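Local coordinates for glucan-binding protein C, GbpC (Streptococcus mutans UA159, PDB 5UQZ), which binds glucan and, as a wall-anchored surface protein, probably mediates both sucrose-dependent and sucrose-independent adherence, its glucan-binding domain carrying a calcium ion, at residues N192-V197 with T313-G318; L222-H227 with G283-N288; D234-V239 with E260-K265. All blocks are in the same frame, centred on the assembly; numbering follows the deposited sequence.

Contact 1: residues N192-V197 with T313-G318; sequences NDKISV and TFTVGG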
ATOM      1  N   ASN A 192      15.247   0.904  15.598  1.00 11.11           N
ATOM      2  CA  ASN A 192      16.287   0.790  14.583  1.00 11.41           C
ATOM      3  C   ASN A 192      16.385  -0.569  13.897  1.00 10.94           C
ATOM      4  O   ASN A 192      17.252  -0.740  13.031  1.00 15.40           O
ATOM      5  CB  ASN A 192      17.655   1.193  15.141  1.00 12.66           C
ATOM      6  CG  ASN A 192      17.838   2.711  15.362  1.00 13.50           C
ATOM      7  OD1 ASN A 192      18.636   3.106  16.214  1.00 16.33           O
ATOM      8  ND2 ASN A 192      17.152   3.571  14.589  1.00 15.97           N
ATOM      9  N   ASP A 193      15.524  -1.516  14.207  1.00 11.11           N
ATOM     10  CA  ASP A 193      15.458  -2.742  13.413  1.00 11.29           C
ATOM     11  C   ASP A 193      14.400  -2.575  12.329  1.00 10.77           C
ATOM     12  O   ASP A 193      13.539  -1.705  12.407  1.00 11.62           O
ATOM     13  CB  ASP A 193      15.092  -3.918  14.324  1.00 12.74           C
ATOM     14  CG  ASP A 193      16.167  -4.166  15.386  1.00 16.07           C
ATOM     15  OD1 ASP A 193      17.384  -4.031  15.091  1.00 16.15           O
ATOM     16  OD2 ASP A 193      15.823  -4.484  16.540  1.00 17.65           O
ATOM     17  N   LYS A 194      14.466  -3.447  11.323  1.00 10.24           N
ATOM     18  CA  LYS A 194      13.499  -3.352  10.229  1.00  9.81           C
ATOM     19  C   LYS A 194      13.253  -4.743   9.670  1.00  8.81           C
ATOM     20  O   LYS A 194      14.118  -5.633   9.747  1.00  9.92           O
ATOM     21  CB  LYS A 194      13.973  -2.420   9.141  1.00 13.92           C
ATOM     22  CG  LYS A 194      15.223  -2.745   8.529  1.00 15.95           C
ATOM     23  CD  LYS A 194      15.766  -1.487   7.768  1.00 20.80           C
ATOM     24  CE  LYS A 194      17.065  -1.848   7.077  1.00 29.22           C
ATOM     25  NZ  LYS A 194      17.548  -0.769   6.182  1.00 37.63           N
ATOM     26  N   ILE A 195      12.084  -4.911   9.046  1.00  8.58           N
ATOM     27  CA  ILE A 195      11.861  -6.011   8.129  1.00  7.52           C
ATOM     28  C   ILE A 195      12.323  -5.502   6.760  1.00  8.15           C
ATOM     29  O   ILE A 195      11.894  -4.421   6.308  1.00  9.12           O
ATOM     30  CB  ILE A 195      10.373  -6.405   8.095  1.00  8.77           C
ATOM     31  CG1 ILE A 195       9.960  -7.045   9.426  1.00 10.38           C
ATOM     32  CG2 ILE A 195      10.077  -7.374   6.936  1.00 10.02           C
ATOM     33  CD1 ILE A 195       8.463  -7.292   9.564  1.00 11.38           C
ATOM     34  N   SER A 196      13.178  -6.280   6.097  1.00  7.60           N
ATOM     35  CA  SER A 196      13.725  -5.908   4.789  1.00  8.35           C
ATOM     36  C   SER A 196      13.570  -7.111   3.875  1.00  7.54           C
ATOM     37  O   SER A 196      13.982  -8.212   4.253  1.00  8.01           O
ATOM     38  CB  SER A 196      15.217  -5.604   4.948  1.00  9.66           C
ATOM     39  OG  SER A 196      15.798  -5.460   3.660  1.00  9.64           O
ATOM     40  N   VAL A 197      12.989  -6.899   2.688  1.00  7.47           N
ATOM     41  CA  VAL A 197      12.760  -8.007   1.740  1.00  7.53           C
ATOM     42  C   VAL A 197      13.262  -7.551   0.367  1.00  7.02           C
ATOM     43  O   VAL A 197      12.785  -6.544  -0.166  1.00  8.37           O
ATOM     44  CB  VAL A 197      11.260  -8.383   1.657  1.00  8.00           C
ATOM     45  CG1 VAL A 197      11.032  -9.477   0.594  1.00  8.74           C
ATOM     46  CG2 VAL A 197      10.743  -8.878   2.995  1.00  9.49           C
ATOM     47  N   THR A 313      14.335  -3.672  -3.069  1.00  7.95           N
ATOM     48  CA  THR A 313      14.168  -4.072  -1.669  1.00  8.06           C
ATOM     49  C   THR A 313      13.211  -3.134  -0.963  1.00  8.80           C
ATOM     50  O   THR A 313      13.393  -1.915  -1.007  1.00 11.49           O
ATOM     51  CB  THR A 313      15.528  -4.025  -0.964  1.00  9.03           C
ATOM     52  OG1 THR A 313      16.429  -4.905  -1.641  1.00 10.11           O
ATOM     53  CG2 THR A 313      15.417  -4.442   0.505  1.00 10.31           C
ATOM     54  N   PHE A 314      12.209  -3.671  -0.280  1.00  7.82           N
ATOM     55  CA  PHE A 314      11.359  -2.835   0.554  1.00  7.76           C
ATOM     56  C   PHE A 314      11.700  -3.061   2.013  1.00  8.52           C
ATOM     57  O   PHE A 314      12.149  -4.157   2.404  1.00  8.60           O
ATOM     58  CB  PHE A 314       9.874  -3.055   0.283  1.00  9.03           C
ATOM     59  CG  PHE A 314       9.302  -4.410   0.688  1.00  8.77           C
ATOM     60  CD1 PHE A 314       8.886  -4.615   2.015  1.00 11.00           C
ATOM     61  CD2 PHE A 314       9.110  -5.401  -0.244  1.00 10.00           C
ATOM     62  CE1 PHE A 314       8.323  -5.825   2.390  1.00 12.27           C
ATOM     63  CE2 PHE A 314       8.530  -6.627   0.147  1.00 10.99           C
ATOM     64  CZ  PHE A 314       8.124  -6.836   1.460  1.00 10.82           C
ATOM     65  N   THR A 315      11.519  -2.009   2.814  1.00  8.37           N
ATOM     66  CA  THR A 315      11.763  -2.121   4.239  1.00  8.85           C
ATOM     67  C   THR A 315      10.674  -1.423   5.030  1.00  8.30           C
ATOM     68  O   THR A 315      10.037  -0.470   4.559  1.00  9.32           O
ATOM     69  CB  THR A 315      13.151  -1.580   4.702  1.00 10.30           C
ATOM     70  OG1 THR A 315      13.169  -0.161   4.605  1.00 11.50           O
ATOM     71  CG2 THR A 315      14.287  -2.123   3.846  1.00 12.29           C
ATOM     72  N   VAL A 316      10.495  -1.874   6.261  1.00  7.71           N
ATOM     73  CA  VAL A 316       9.597  -1.227   7.207  1.00  8.47           C
ATOM     74  C   VAL A 316      10.213  -1.345   8.584  1.00  8.26           C
ATOM     75  O   VAL A 316      10.675  -2.429   8.985  1.00  8.85           O
ATOM     76  CB  VAL A 316       8.154  -1.799   7.141  1.00  8.83           C
ATOM     77  CG1 VAL A 316       8.124  -3.319   7.346  1.00  9.69           C
ATOM     78  CG2 VAL A 316       7.252  -1.085   8.114  1.00 10.00           C
ATOM     79  N   GLY A 317      10.226  -0.241   9.326  1.00  8.51           N
ATOM     80  CA  GLY A 317      10.795  -0.262  10.668  1.00  9.82           C
ATOM     81  C   GLY A 317      10.446   1.020  11.386  1.00  8.76           C
ATOM     82  O   GLY A 317       9.816   1.916  10.833  1.00  9.92           O
ATOM     83  N   GLY A 318      10.863   1.092  12.650  1.00  9.31           N
ATOM     84  CA  GLY A 318      10.645   2.282  13.461  1.00  9.98           C
ATOM     85  C   GLY A 318       9.610   2.144  14.558  1.00  9.17           C
ATOM     86  O   GLY A 318       9.464   3.073  15.360  1.00 10.13           O
TER
HETATM   87  O   HOH W   1      11.571  -0.628  14.994  1.00 14.16           O
HETATM   88  O   HOH W   2      15.706   0.912   4.700  1.00 23.28           O

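Contact 2: residues L222-H227 with G283-N288; sequences LSSLNH and GWDAVN. With CA (calcium ion), chain B.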
ATOM      1  N   LEU A 222       4.511   1.709  -6.485  1.00  8.23           N
ATOM      2  CA  LEU A 222       5.100   1.579  -5.156  1.00  9.14           C
ATOM      3  C   LEU A 222       4.219   2.446  -4.253  1.00  8.25           C
ATOM      4  O   LEU A 222       4.614   3.500  -3.716  1.00  9.42           O
ATOM      5  CB  LEU A 222       6.568   2.044  -5.164  1.00 10.38           C
ATOM      6  CG  LEU A 222       7.450   1.172  -6.081  1.00 12.90           C
ATOM      7  CD1 LEU A 222       8.806   1.785  -6.312  1.00 13.15           C
ATOM      8  CD2 LEU A 222       7.580  -0.278  -5.581  1.00 12.93           C
ATOM      9  N   SER A 223       2.985   1.994  -4.080  1.00  9.76           N
ATOM     10  CA  SER A 223       1.995   2.743  -3.332  1.00  8.73           C
ATOM     11  C   SER A 223       2.096   2.460  -1.838  1.00  9.37           C
ATOM     12  O   SER A 223       2.821   1.572  -1.383  1.00 10.32           O
ATOM     13  CB  SER A 223       0.607   2.359  -3.822  1.00  9.63           C
ATOM     14  OG  SER A 223       0.469   2.648  -5.211  1.00 11.36           O
ATOM     15  N   SER A 224       1.351   3.256  -1.061  1.00  8.87           N
ATOM     16  CA  SER A 224       1.141   2.950   0.344  1.00  8.38           C
ATOM     17  C   SER A 224       2.472   2.890   1.120  1.00  8.84           C
ATOM     18  O   SER A 224       2.719   2.010   1.936  1.00  8.86           O
ATOM     19  CB  SER A 224       0.347   1.656   0.490  1.00 10.14           C
ATOM     20  OG  SER A 224      -0.023   1.409   1.831  1.00 11.14           O
ATOM     21  N   LEU A 225       3.317   3.920   0.927  1.00  8.13           N
ATOM     22  CA  LEU A 225       4.568   4.014   1.687  1.00  8.02           C
ATOM     23  C   LEU A 225       4.307   4.903   2.897  1.00  8.32           C
ATOM     24  O   LEU A 225       4.666   6.097   2.932  1.00  8.75           O
ATOM     25  CB  LEU A 225       5.713   4.501   0.815  1.00  9.05           C
ATOM     26  CG  LEU A 225       6.063   3.560  -0.362  1.00  9.45           C
ATOM     27  CD1 LEU A 225       7.193   4.147  -1.169  1.00 11.95           C
ATOM     28  CD2 LEU A 225       6.394   2.149   0.080  1.00 12.31           C
ATOM     29  N   ASN A 226       3.725   4.295   3.921  1.00  8.61           N
ATOM     30  CA  ASN A 226       3.317   5.064   5.095  1.00  8.73           C
ATOM     31  C   ASN A 226       4.505   5.504   5.939  1.00  7.98           C
ATOM     32  O   ASN A 226       5.442   4.731   6.131  1.00  9.56           O
ATOM     33  CB  ASN A 226       2.422   4.203   6.015  1.00  9.94           C
ATOM     34  CG  ASN A 226       1.234   3.632   5.301  1.00  9.99           C
ATOM     35  OD1 ASN A 226       1.401   2.750   4.463  1.00 11.85           O
ATOM     36  ND2 ASN A 226       0.042   4.149   5.569  1.00 11.80           N
ATOM     37  N   HIS A 227       4.398   6.718   6.478  1.00  8.66           N
ATOM     38  CA  HIS A 227       5.292   7.176   7.522  1.00  9.33           C
ATOM     39  C   HIS A 227       4.389   7.777   8.592  1.00  9.89           C
ATOM     40  O   HIS A 227       3.737   8.807   8.368  1.00 10.85           O
ATOM     41  CB  HIS A 227       6.251   8.233   6.966  1.00  8.97           C
ATOM     42  CG  HIS A 227       7.248   8.740   7.974  1.00 10.18           C
ATOM     43  ND1 HIS A 227       8.321   9.535   7.621  1.00 12.01           N
ATOM     44  CD2 HIS A 227       7.345   8.553   9.319  1.00 11.46           C
ATOM     45  CE1 HIS A 227       9.038   9.803   8.697  1.00 13.38           C
ATOM     46  NE2 HIS A 227       8.462   9.228   9.739  1.00 12.53           N
ATOM     47  N   GLY A 283      -9.684   7.587   4.461  1.00 20.58           N
ATOM     48  CA  GLY A 283      -8.300   7.988   4.435  1.00 16.69           C
ATOM     49  C   GLY A 283      -7.639   7.649   3.119  1.00 14.48           C
ATOM     50  O   GLY A 283      -8.109   6.793   2.349  1.00 14.83           O
ATOM     51  N   TRP A 284      -6.499   8.298   2.873  1.00 12.71           N
ATOM     52  CA  TRP A 284      -5.822   8.094   1.589  1.00 12.41           C
ATOM     53  C   TRP A 284      -5.340   6.659   1.401  1.00 11.44           C
ATOM     54  O   TRP A 284      -5.128   6.241   0.257  1.00 12.99           O
ATOM     55  CB  TRP A 284      -4.674   9.100   1.392  1.00 12.15           C
ATOM     56  CG  TRP A 284      -3.510   8.975   2.327  1.00 10.70           C
ATOM     57  CD1 TRP A 284      -3.243   9.777   3.392  1.00 11.27           C
ATOM     58  CD2 TRP A 284      -2.418   8.008   2.253  1.00  9.99           C
ATOM     59  NE1 TRP A 284      -2.084   9.350   4.026  1.00 10.66           N
ATOM     60  CE2 TRP A 284      -1.564   8.282   3.328  1.00 10.26           C
ATOM     61  CE3 TRP A 284      -2.086   6.958   1.377  1.00 11.19           C
ATOM     62  CZ2 TRP A 284      -0.425   7.530   3.568  1.00 10.64           C
ATOM     63  CZ3 TRP A 284      -0.976   6.226   1.614  1.00 11.88           C
ATOM     64  CH2 TRP A 284      -0.138   6.494   2.703  1.00 12.48           C
ATOM     65  N   ASP A 285      -5.143   5.906   2.491  1.00 11.54           N
ATOM     66  CA  ASP A 285      -4.556   4.571   2.431  1.00 12.09           C
ATOM     67  C   ASP A 285      -5.607   3.495   2.537  1.00 14.82           C
ATOM     68  O   ASP A 285      -5.256   2.325   2.678  1.00 16.46           O
ATOM     69  CB  ASP A 285      -3.507   4.424   3.542  1.00 12.38           C
ATOM     70  CG  ASP A 285      -2.583   3.231   3.328  1.00 13.02           C
ATOM     71  OD1 ASP A 285      -2.240   2.886   2.184  1.00 12.19           O
ATOM     72  OD2 ASP A 285      -2.169   2.640   4.363  1.00 12.27           O
ATOM     73  N   ALA A 286      -6.881   3.845   2.421  1.00 13.54           N
ATOM     74  CA  ALA A 286      -7.920   2.829   2.540  1.00 16.76           C
ATOM     75  C   ALA A 286      -7.830   1.872   1.366  1.00 16.77           C
ATOM     76  O   ALA A 286      -7.647   2.293   0.222  1.00 17.07           O
ATOM     77  CB  ALA A 286      -9.301   3.495   2.535  1.00 17.60           C
ATOM     78  N   VAL A 287      -8.018   0.588   1.645  1.00 20.32           N
ATOM     79  CA  VAL A 287      -7.898  -0.429   0.608  1.00 25.19           C
ATOM     80  C   VAL A 287      -9.023  -1.438   0.759  1.00 29.86           C
ATOM     81  O   VAL A 287      -9.549  -1.661   1.855  1.00 30.85           O
ATOM     82  CB  VAL A 287      -6.509  -1.130   0.596  1.00 27.50           C
ATOM     83  CG1 VAL A 287      -5.384  -0.113   0.353  1.00 29.16           C
ATOM     84  CG2 VAL A 287      -6.265  -1.905   1.895  1.00 29.11           C
ATOM     85  N   ASN A 288      -9.386  -2.062  -0.353  1.00 29.75           N
ATOM     86  CA  ASN A 288     -10.310  -3.181  -0.316  1.00 31.54           C
ATOM     87  C   ASN A 288      -9.538  -4.459  -0.025  1.00 35.17           C
ATOM     88  O   ASN A 288      -8.306  -4.464   0.025  1.00 35.17           O
ATOM     89  CB  ASN A 288     -11.054  -3.283  -1.645  1.00 35.40           C
ATOM     90  CG  ASN A 288     -11.813  -2.013  -1.980  1.00 41.88           C
ATOM     91  OD1 ASN A 288     -12.719  -1.614  -1.244  1.00 45.81           O
ATOM     92  ND2 ASN A 288     -11.447  -1.368  -3.085  1.00 39.46           N
TER
HETATM   93 CA    CA B 501       1.607   0.629   3.496  1.00  9.73          CA
HETATM   94  O   HOH W   3      -0.685   0.440   4.368  1.00 13.69           O
HETATM   95  O   HOH W   4       1.465   0.087   5.998  1.00 24.68           O
HETATM   96  O   HOH W   5       0.846  -1.655   4.077  1.00 23.40           O
HETATM   97  O   HOH W   6       2.561  -0.829   1.881  1.00 13.92           O

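Contact 3: residues D234-V239 with E260-K265; sequences DHVEKV and EIYSAK. With CA (calcium ion), chain B.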
ATOM      1  N   ASP A 234       8.210   5.612  15.141  1.00 10.98           N
ATOM      2  CA  ASP A 234       8.462   6.451  13.980  1.00 11.71           C
ATOM      3  C   ASP A 234       8.564   5.449  12.827  1.00 10.08           C
ATOM      4  O   ASP A 234       9.639   5.082  12.355  1.00 11.41           O
ATOM      5  CB  ASP A 234       9.748   7.256  14.147  1.00 13.79           C
ATOM      6  CG  ASP A 234       9.932   8.245  13.027  1.00 16.66           C
ATOM      7  OD1 ASP A 234       8.960   8.579  12.320  1.00 16.98           O
ATOM      8  OD2 ASP A 234      11.062   8.722  12.844  1.00 23.04           O
ATOM      9  N   HIS A 235       7.401   5.009  12.357  1.00 10.28           N
ATOM     10  CA  HIS A 235       7.250   3.890  11.433  1.00  9.63           C
ATOM     11  C   HIS A 235       7.375   4.408  10.004  1.00  8.55           C
ATOM     12  O   HIS A 235       6.587   5.277   9.602  1.00 10.16           O
ATOM     13  CB  HIS A 235       5.836   3.371  11.639  1.00 10.32           C
ATOM     14  CG  HIS A 235       5.431   2.278  10.690  1.00 10.52           C
ATOM     15  ND1 HIS A 235       5.305   0.965  11.088  1.00 10.78           N
ATOM     16  CD2 HIS A 235       5.069   2.307   9.379  1.00 11.34           C
ATOM     17  CE1 HIS A 235       4.842   0.240  10.079  1.00 11.20           C
ATOM     18  NE2 HIS A 235       4.700   1.030   9.017  1.00 10.92           N
ATOM     19  N   VAL A 236       8.351   3.899   9.255  1.00  9.18           N
ATOM     20  CA  VAL A 236       8.595   4.378   7.899  1.00  9.07           C
ATOM     21  C   VAL A 236       8.720   3.174   6.976  1.00  8.56           C
ATOM     22  O   VAL A 236       9.449   2.213   7.274  1.00  9.72           O
ATOM     23  CB  VAL A 236       9.872   5.251   7.815  1.00 10.32           C
ATOM     24  CG1 VAL A 236       9.985   5.894   6.427  1.00 11.54           C
ATOM     25  CG2 VAL A 236       9.982   6.306   8.882  1.00 13.99           C
ATOM     26  N   GLU A 237       8.020   3.241   5.840  1.00  7.87           N
ATOM     27  CA  GLU A 237       8.094   2.238   4.776  1.00  7.48           C
ATOM     28  C   GLU A 237       8.905   2.825   3.632  1.00  7.70           C
ATOM     29  O   GLU A 237       8.650   3.956   3.197  1.00  8.34           O
ATOM     30  CB  GLU A 237       6.674   1.848   4.363  1.00  8.49           C
ATOM     31  CG  GLU A 237       5.946   1.243   5.560  1.00  9.11           C
ATOM     32  CD  GLU A 237       4.481   0.919   5.407  1.00  9.88           C
ATOM     33  OE1 GLU A 237       3.921   0.950   4.300  1.00  9.88           O
ATOM     34  OE2 GLU A 237       3.885   0.587   6.480  1.00 12.23           O
ATOM     35  N   LYS A 238       9.864   2.053   3.134  1.00  8.01           N
ATOM     36  CA  LYS A 238      10.843   2.532   2.155  1.00  8.22           C
ATOM     37  C   LYS A 238      11.066   1.494   1.073  1.00  8.16           C
ATOM     38  O   LYS A 238      10.882   0.301   1.298  1.00  8.66           O
ATOM     39  CB  LYS A 238      12.226   2.772   2.835  1.00  9.70           C
ATOM     40  CG  LYS A 238      12.193   3.693   4.057  1.00 10.40           C
ATOM     41  CD  LYS A 238      13.602   3.948   4.570  1.00 12.40           C
ATOM     42  CE  LYS A 238      13.606   4.964   5.683  1.00 13.92           C
ATOM     43  NZ  LYS A 238      14.950   5.074   6.288  1.00 17.89           N
ATOM     44  N   VAL A 239      11.494   1.978  -0.102  1.00  8.14           N
ATOM     45  CA  VAL A 239      11.922   1.070  -1.166  1.00  7.47           C
ATOM     46  C   VAL A 239      13.283   1.513  -1.687  1.00  7.80           C
ATOM     47  O   VAL A 239      13.462   2.685  -2.042  1.00  9.38           O
ATOM     48  CB  VAL A 239      10.907   0.997  -2.315  1.00  8.85           C
ATOM     49  CG1 VAL A 239      11.362  -0.080  -3.336  1.00 12.78           C
ATOM     50  CG2 VAL A 239       9.542   0.688  -1.777  1.00 11.10           C
ATOM     51  N   GLU A 260      16.974   5.458  -1.442  1.00 19.61           N
ATOM     52  CA  GLU A 260      15.659   4.905  -1.170  1.00 14.81           C
ATOM     53  C   GLU A 260      14.572   5.939  -1.447  1.00 13.86           C
ATOM     54  O   GLU A 260      14.800   7.143  -1.365  1.00 17.40           O
ATOM     55  CB  GLU A 260      15.588   4.487   0.284  1.00 16.02           C
ATOM     56  CG  GLU A 260      16.495   3.279   0.645  1.00 22.03           C
ATOM     57  CD  GLU A 260      16.433   2.983   2.107  1.00 32.79           C
ATOM     58  OE1 GLU A 260      16.939   3.808   2.877  1.00 36.88           O
ATOM     59  OE2 GLU A 260      15.812   1.974   2.492  1.00 39.56           O
ATOM     60  N   ILE A 261      13.366   5.457  -1.706  1.00  9.99           N
ATOM     61  CA  ILE A 261      12.185   6.320  -1.773  1.00  9.64           C
ATOM     62  C   ILE A 261      11.334   6.092  -0.541  1.00  8.98           C
ATOM     63  O   ILE A 261      11.170   4.955  -0.081  1.00  9.38           O
ATOM     64  CB  ILE A 261      11.351   6.207  -3.063  1.00 11.30           C
ATOM     65  CG1 ILE A 261      10.666   4.844  -3.187  1.00 12.63           C
ATOM     66  CG2 ILE A 261      12.265   6.539  -4.277  1.00 13.95           C
ATOM     67  CD1 ILE A 261       9.590   4.829  -4.273  1.00 12.81           C
ATOM     68  N   TYR A 262      10.796   7.182  -0.003  1.00  9.13           N
ATOM     69  CA  TYR A 262       9.915   7.143   1.150  1.00  8.74           C
ATOM     70  C   TYR A 262       9.431   8.565   1.388  1.00  8.75           C
ATOM     71  O   TYR A 262       9.904   9.531   0.774  1.00 10.01           O
ATOM     72  CB  TYR A 262      10.595   6.596   2.410  1.00  9.15           C
ATOM     73  CG  TYR A 262      11.865   7.252   2.881  1.00  9.44           C
ATOM     74  CD1 TYR A 262      13.105   6.864   2.355  1.00 10.62           C
ATOM     75  CD2 TYR A 262      11.814   8.247   3.859  1.00 10.66           C
ATOM     76  CE1 TYR A 262      14.290   7.439   2.804  1.00 12.24           C
ATOM     77  CE2 TYR A 262      13.002   8.855   4.315  1.00 12.50           C
ATOM     78  CZ  TYR A 262      14.224   8.459   3.772  1.00 13.65           C
ATOM     79  OH  TYR A 262      15.375   9.064   4.208  1.00 16.14           O
ATOM     80  N   SER A 263       8.503   8.692   2.330  1.00  8.83           N
ATOM     81  CA  SER A 263       8.042   9.990   2.791  1.00  9.62           C
ATOM     82  C   SER A 263       8.926  10.435   3.932  1.00 10.01           C
ATOM     83  O   SER A 263       8.927   9.812   4.984  1.00 10.61           O
ATOM     84  CB  SER A 263       6.587   9.874   3.245  1.00 10.20           C
ATOM     85  OG  SER A 263       6.063  11.111   3.701  1.00 11.74           O
ATOM     86  N   ALA A 264       9.659  11.556   3.745  1.00 10.84           N
ATOM     87  CA  ALA A 264      10.600  12.001   4.773  1.00 12.57           C
ATOM     88  C   ALA A 264       9.889  12.381   6.065  1.00 12.41           C
ATOM     89  O   ALA A 264      10.449  12.199   7.160  1.00 14.80           O
ATOM     90  CB  ALA A 264      11.409  13.187   4.241  1.00 16.63           C
ATOM     91  N   LYS A 265       8.685  12.939   5.959  1.00 12.74           N
ATOM     92  CA  LYS A 265       7.892  13.370   7.097  1.00 14.55           C
ATOM     93  C   LYS A 265       6.656  12.497   7.228  1.00 13.08           C
ATOM     94  O   LYS A 265       6.292  11.736   6.338  1.00 11.82           O
ATOM     95  CB  LYS A 265       7.480  14.837   6.928  1.00 19.54           C
ATOM     96  CG  LYS A 265       8.647  15.799   6.926  1.00 26.02           C
ATOM     97  CD  LYS A 265       8.106  17.200   6.792  1.00 32.63           C
ATOM     98  CE  LYS A 265       9.093  18.166   6.137  1.00 39.14           C
ATOM     99  NZ  LYS A 265       9.073  19.508   6.809  1.00 41.22           N
TER
HETATM  100 CA    CA B 501       1.607   0.629   3.496  1.00  9.73          CA
HETATM  101  O   HOH W   7       7.373   6.423   3.684  1.00  9.50           O
HETATM  102  O   HOH W   4       1.465   0.087   5.998  1.00 24.68           O
HETATM  103  O   HOH W   8      17.000   5.651   4.528  1.00 31.75           O
HETATM  104  O   HOH W   3      -0.685   0.440   4.368  1.00 13.69           O
HETATM  105  O   HOH W   5       0.846  -1.655   4.077  1.00 23.40           O
HETATM  106  O   HOH W   6       2.561  -0.829   1.881  1.00 13.92           O

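Contact 1: residues N192-V197 with T313-G318
D193 O meets G317 CA at 3.6 Å in a CA-H...O contact, just ahead of an antiparallel strand pairing within the beta-supersandwich: residues 194-197 run antiparallel to 313-318 (177°), parts of strands 194-204 and 312-319. K194 CG stands between the backbone N and the carbonyl carbon (chi1 58°); the extended chain beyond it crosses T315 at a slant, K194 CD 4.0 Å from T315 CB. A water accepts from K194 NZ and also bonds to T315 OG1. The pairing begins at I195, hydrogen-bonded with V316, its N and O each 2.9 Å from the O and N of that residue. Their side chains share the face that packs on I182 and T325 of the second sheet. S196 turns to the other face in a non-hydrogen-bonded pair with T315; its OG touches T313 CG2 at 3.3 Å while hydrogen-bonding to N159 on the adjoining strand. V197 completes the run, again exchanging two backbone bonds, now with F314. Its CB sits over one face of the F314 ring in a CH-pi contact, offset toward the rim and 3.5 Å from F314 CZ, with V197 CG1 nearest CE2.

Contact 2: residues L222-H227 with G283-N288
S224 and N226 meet D285 beside the bound calcium ion: the 222-227 loop supplies three of the ion's ligand atoms, and D285 of the other loop stands behind them in the second shell. The metal bonds come first. S224 gives the ion two oxygens, its carbonyl O at 2.4 Å and its OG; N226 adds OD1, at 2.3 Å from the calcium. L225, between them, is the centre of an inverse gamma turn, consistent with S224 O and N226 OD1 facing the same ion. E237 OE1 and four waters complete eight ligands.

Both hydrogen bonds between the two loops end on the carboxylate of D285, which does not itself touch the calcium. S224 OG, anti to its own backbone N (chi1 -173°), donates to the syn side of D285 OD1 at 2.7 Å. N226 ND2 comes tip to tip toward D285 OD2, 2.9 Å away and well above the carboxylate plane, with the amide and carboxylate planes 61° apart. One of the calcium's waters also donates to D285 OD2. The carboxylate thus positions two protein ligands and a water, and its negative charge probably adds to the field around the ion.

Packing comes from the W284 indole. Its edge atom CZ3 lies 4.1 Å from S224 CA, CH2 approaches N226 ND2, and D285 CB rests over one face.

Q268 takes a further bond from N226 ND2, and N267 O one from W284 NE1. The 222-227 loop joins strands 219-222 and 227-230, with L225 pressed on V239 and I261, while the 283-288 loop lies between strands 260-263 and 303-306.

Contact 3: residues D234-V239 with E260-K265
The phenol ring of Y262 carries the K238 side chain on one face. K238 CE sits 3.7 Å above the ring plane and over its centre, a CH-pi contact, and K238 NZ lies 4.5 Å from the Y262 centroid, still over the face, in a cation-pi interaction. The two side chains run alongside each other, pointing the same way: the lysine is extended beyond CG, which allows its methylenes to follow the ring. V236 CG1 comes in obliquely near Y262 CD2, 3.9 Å away, and the H257 ring meets that of Y262 with the planes at about 45°. The other flat group is the H235 imidazole, stacked with W228 and met at its edge, exactly in plane, by E237 OE2. Here H235 NE2 donates to the anti lone pair of that oxygen at 2.7 Å, nearly straight at 169°. The bond fixes the rotation of a carboxylate whose other oxygen, E237 OE1, binds the calcium ion at 2.5 Å; a water on the same ion also donates to E237 OE2.

These residues belong to two antiparallel neighbours in the large antiparallel sheet of the beta-supersandwich, strands 233-240 and 260-263; residues 234-239 and 260-263 run at 151° to each other. Across these segments V239 and I261 form the hydrogen-bonded pair, and their side chains pack together on the face covered by L225. Further along, a water links the two strands, donating to E237 O and accepting from S263 N.

E260 crosses K238 obliquely, E260 OE2 lying 3.6 Å from K238 CD. The charges themselves stay apart, K238 NZ and E260 OE1 being 4.1 Å from each other, too far for a salt bridge. A water joins them instead, accepting from K238 NZ and donating to E260 OE1.

Overall arrangement
Following the chain, 192-197 comes first and finds its partner last, at 313-318, so contact 1 closes the outermost loop. Inside it, 222-227 waits for 283-288 to close contact 2, and inside that 234-239 pairs with 260-265 in contact 3: three brackets, one within another, with no crossing. Strands 312-319 and 233-240 are neighbours in one sheet, which joins contacts 1 and 3 through backbone bonds such as T315 N to K238 O. Contacts 2 and 3 share the calcium ion and its waters, and H227 further ties them by bonding to D234 and S263. Contacts 1 and 2 do not touch, their centres about 17 Å apart.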